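Hypothetical protein (Legionella pneumophila subsp. pneumophila, PDB 4G2A) is of unknown function, a two-domain protein with a beta-rich DUF4424 region and a C-terminal YARHG domain, and may bind a nutrient. Local coordinates at residues 3-8 and 74-79. Numbering follows the deposited sequence.
Sequences DTAVGG and NSEIAL. With SO4 (sulfate ion), chain K.
Val6 O is approached by two groups of Ile77-Ala78. Ala78 N donates to it at 2.8 Å, nearly straight at 172°, and the amide arrives from above the carbonyl plane, 58° out of it. Ile77 CA adds a CA-H...O contact to the same oxygen at 3.3 Å. Together with the more bent bond from Val6 N to Glu76 O at 3.1 Å, this makes a short parallel beta pairing of Val6 with Ile77. Glu76 O also takes a bent CA-H...O contact from Ala5 CA. This single parallel bridge adds the weakly bonded strand 76-77 to strand 4-6, whose own backbone is bonded to strand 136-150 through Ala5 and Tyr149, within the DUF4424 region of the chain.

On one face, Ala5 CB meets the Glu76 chain alongside, 3.8 Å from CD. Glu76 CG is anti to the backbone N (chi1 -173°), and beyond it the chain stays extended, with CG and CD against the methyl and OE1 and OE2 equally far from it. Ala78 CB comes to 4.1 Å from the same methyl, and Tyr149 touches all three side chains. Val6 and Ile77 turn to the other face; Val6 CG2 rests against Ser75 OG at 3.7 Å in a van der Waals contact, and Leu91 also touches Val6. At the start of the pairing a sulfate, probably from the crystallisation liquor, accepts weak bonds from the amides of Asp3 and Thr4. Past the bridge the two chains are linked by one water, which donates to Gly7 O at 2.9 Å and to Ala78 O at 2.8 Å.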
ATOM      1  N   ASP A   3      -9.591   9.959  -9.922  1.00 41.11           N
ATOM      2  CA  ASP A   3      -9.614   8.501  -9.911  1.00 39.09           C
ATOM      3  C   ASP A   3      -8.945   7.909  -8.676  1.00 38.07           C
ATOM      4  O   ASP A   3      -9.402   6.897  -8.147  1.00 38.18           O
ATOM      5  CB  ASP A   3      -8.895   7.952 -11.161  1.00 40.82           C
ATOM      6  CG  ASP A   3      -9.554   8.219 -12.503  1.00 55.66           C
ATOM      7  OD1 ASP A   3     -10.712   8.731 -12.514  1.00 57.10           O
ATOM      8  OD2 ASP A   3      -8.921   7.897 -13.555  1.00 60.08           O
ATOM      9  N   THR A   4      -7.836   8.501  -8.266  1.00 30.35           N
ATOM     10  CA  THR A   4      -7.012   7.995  -7.185  1.00 29.06           C
ATOM     11  C   THR A   4      -6.807   9.014  -6.078  1.00 30.74           C
ATOM     12  O   THR A   4      -6.467  10.170  -6.355  1.00 32.10           O
ATOM     13  CB  THR A   4      -5.632   7.590  -7.784  1.00 35.83           C
ATOM     14  OG1 THR A   4      -5.851   6.692  -8.869  1.00 41.77           O
ATOM     15  CG2 THR A   4      -4.663   6.961  -6.752  1.00 29.81           C
ATOM     16  N   ALA A   5      -6.962   8.567  -4.822  1.00 23.88           N
ATOM     17  CA  ALA A   5      -6.574   9.374  -3.679  1.00 22.64           C
ATOM     18  C   ALA A   5      -5.169   8.898  -3.312  1.00 27.16           C
ATOM     19  O   ALA A   5      -4.988   7.774  -2.826  1.00 26.78           O
ATOM     20  CB  ALA A   5      -7.557   9.225  -2.540  1.00 23.42           C
ATOM     21  N   VAL A   6      -4.171   9.710  -3.688  1.00 23.80           N
ATOM     22  CA  VAL A   6      -2.735   9.492  -3.531  1.00 23.01           C
ATOM     23  C   VAL A   6      -2.347   9.668  -2.052  1.00 26.90           C
ATOM     24  O   VAL A   6      -2.646  10.708  -1.432  1.00 26.73           O
ATOM     25  CB  VAL A   6      -1.951  10.441  -4.494  1.00 28.31           C
ATOM     26  CG1 VAL A   6      -0.441  10.335  -4.297  1.00 28.27           C
ATOM     27  CG2 VAL A   6      -2.300  10.140  -5.948  1.00 27.89           C
ATOM     28  N   GLY A   7      -1.698   8.628  -1.507  1.00 22.11           N
ATOM     29  CA  GLY A   7      -1.285   8.584  -0.111  1.00 21.96           C
ATOM     30  C   GLY A   7       0.204   8.672   0.180  1.00 26.02           C
ATOM     31  O   GLY A   7       0.593   8.880   1.330  1.00 25.10           O
ATOM     32  N   GLY A   8       1.033   8.526  -0.844  1.00 24.11           N
ATOM     33  CA  GLY A   8       2.488   8.538  -0.696  1.00 24.03           C
ATOM     34  C   GLY A   8       3.055   7.140  -0.799  1.00 27.81           C
ATOM     35  O   GLY A   8       2.308   6.157  -0.823  1.00 26.68           O
ATOM     36  N   ASN A  74      -3.109  18.832  -7.333  1.00 40.15           N
ATOM     37  CA  ASN A  74      -3.810  18.295  -8.513  1.00 41.27           C
ATOM     38  C   ASN A  74      -4.695  17.107  -8.200  1.00 45.58           C
ATOM     39  O   ASN A  74      -5.593  16.762  -8.982  1.00 46.20           O
ATOM     40  CB  ASN A  74      -2.787  17.853  -9.572  1.00 42.77           C
ATOM     41  CG  ASN A  74      -2.352  18.957 -10.494  1.00 70.30           C
ATOM     42  OD1 ASN A  74      -1.174  19.314 -10.542  1.00 61.04           O
ATOM     43  ND2 ASN A  74      -3.289  19.503 -11.275  1.00 67.93           N
ATOM     44  N   SER A  75      -4.401  16.442  -7.095  1.00 40.79           N
ATOM     45  CA  SER A  75      -5.085  15.220  -6.745  1.00 38.84           C
ATOM     46  C   SER A  75      -5.682  15.258  -5.351  1.00 37.43           C
ATOM     47  O   SER A  75      -5.333  16.086  -4.500  1.00 37.06           O
ATOM     48  CB  SER A  75      -4.098  14.048  -6.842  1.00 42.56           C
ATOM     49  OG  SER A  75      -4.746  12.784  -6.920  1.00 54.74           O
ATOM     50  N   GLU A  76      -6.575  14.304  -5.140  1.00 29.68           N
ATOM     51  CA  GLU A  76      -7.184  13.972  -3.882  1.00 27.27           C
ATOM     52  C   GLU A  76      -6.095  13.310  -3.078  1.00 28.80           C
ATOM     53  O   GLU A  76      -5.280  12.569  -3.637  1.00 29.03           O
ATOM     54  CB  GLU A  76      -8.365  13.038  -4.128  1.00 27.71           C
ATOM     55  CG  GLU A  76      -9.182  12.758  -2.890  1.00 38.42           C
ATOM     56  CD  GLU A  76     -10.332  11.790  -3.073  1.00 55.53           C
ATOM     57  OE1 GLU A  76     -10.614  11.400  -4.229  1.00 55.43           O
ATOM     58  OE2 GLU A  76     -10.965  11.437  -2.054  1.00 47.55           O
ATOM     59  N   ILE A  77      -6.024  13.614  -1.807  1.00 22.80           N
ATOM     60  CA  ILE A  77      -4.996  13.034  -0.959  1.00 21.34           C
ATOM     61  C   ILE A  77      -5.651  12.013  -0.030  1.00 28.05           C
ATOM     62  O   ILE A  77      -6.764  12.250   0.458  1.00 29.62           O
ATOM     63  CB  ILE A  77      -4.208  14.137  -0.176  1.00 22.92           C
ATOM     64  CG1 ILE A  77      -3.463  15.121  -1.110  1.00 23.15           C
ATOM     65  CG2 ILE A  77      -3.265  13.573   0.892  1.00 23.05           C
ATOM     66  CD1 ILE A  77      -2.465  14.572  -2.212  1.00 25.74           C
ATOM     67  N   ALA A  78      -4.956  10.870   0.167  1.00 23.74           N
ATOM     68  CA  ALA A  78      -5.243   9.826   1.148  1.00 23.63           C
ATOM     69  C   ALA A  78      -4.362  10.136   2.381  1.00 29.05           C
ATOM     70  O   ALA A  78      -3.136   9.983   2.361  1.00 27.72           O
ATOM     71  CB  ALA A  78      -4.957   8.436   0.569  1.00 23.13           C
ATOM     72  N   LEU A  79      -4.991  10.655   3.417  1.00 28.84           N
ATOM     73  CA  LEU A  79      -4.328  11.095   4.647  1.00 29.35           C
ATOM     74  C   LEU A  79      -4.333  10.070   5.761  1.00 32.65           C
ATOM     75  O   LEU A  79      -5.395   9.509   6.041  1.00 34.00           O
ATOM     76  CB  LEU A  79      -5.063  12.331   5.169  1.00 30.55           C
ATOM     77  CG  LEU A  79      -4.571  13.710   4.767  1.00 35.54           C
ATOM     78  CD1 LEU A  79      -5.462  14.761   5.413  1.00 37.48           C
ATOM     79  CD2 LEU A  79      -3.140  13.951   5.245  1.00 36.32           C
TER
HETATM   80  S   SO4 K 410      -6.184  11.274 -10.979  1.00 88.32           S
HETATM   81  O1  SO4 K 410      -6.501  11.303  -9.547  1.00 89.20           O
HETATM   82  O2  SO4 K 410      -7.313  11.813 -11.753  1.00 87.88           O
HETATM   83  O3  SO4 K 410      -4.996  12.106 -11.219  1.00 89.06           O
HETATM   84  O4  SO4 K 410      -5.913   9.889 -11.387  1.00 87.77           O
HETATM   85  O   HOH W   1      -0.649  11.167   2.628  1.00 27.77           O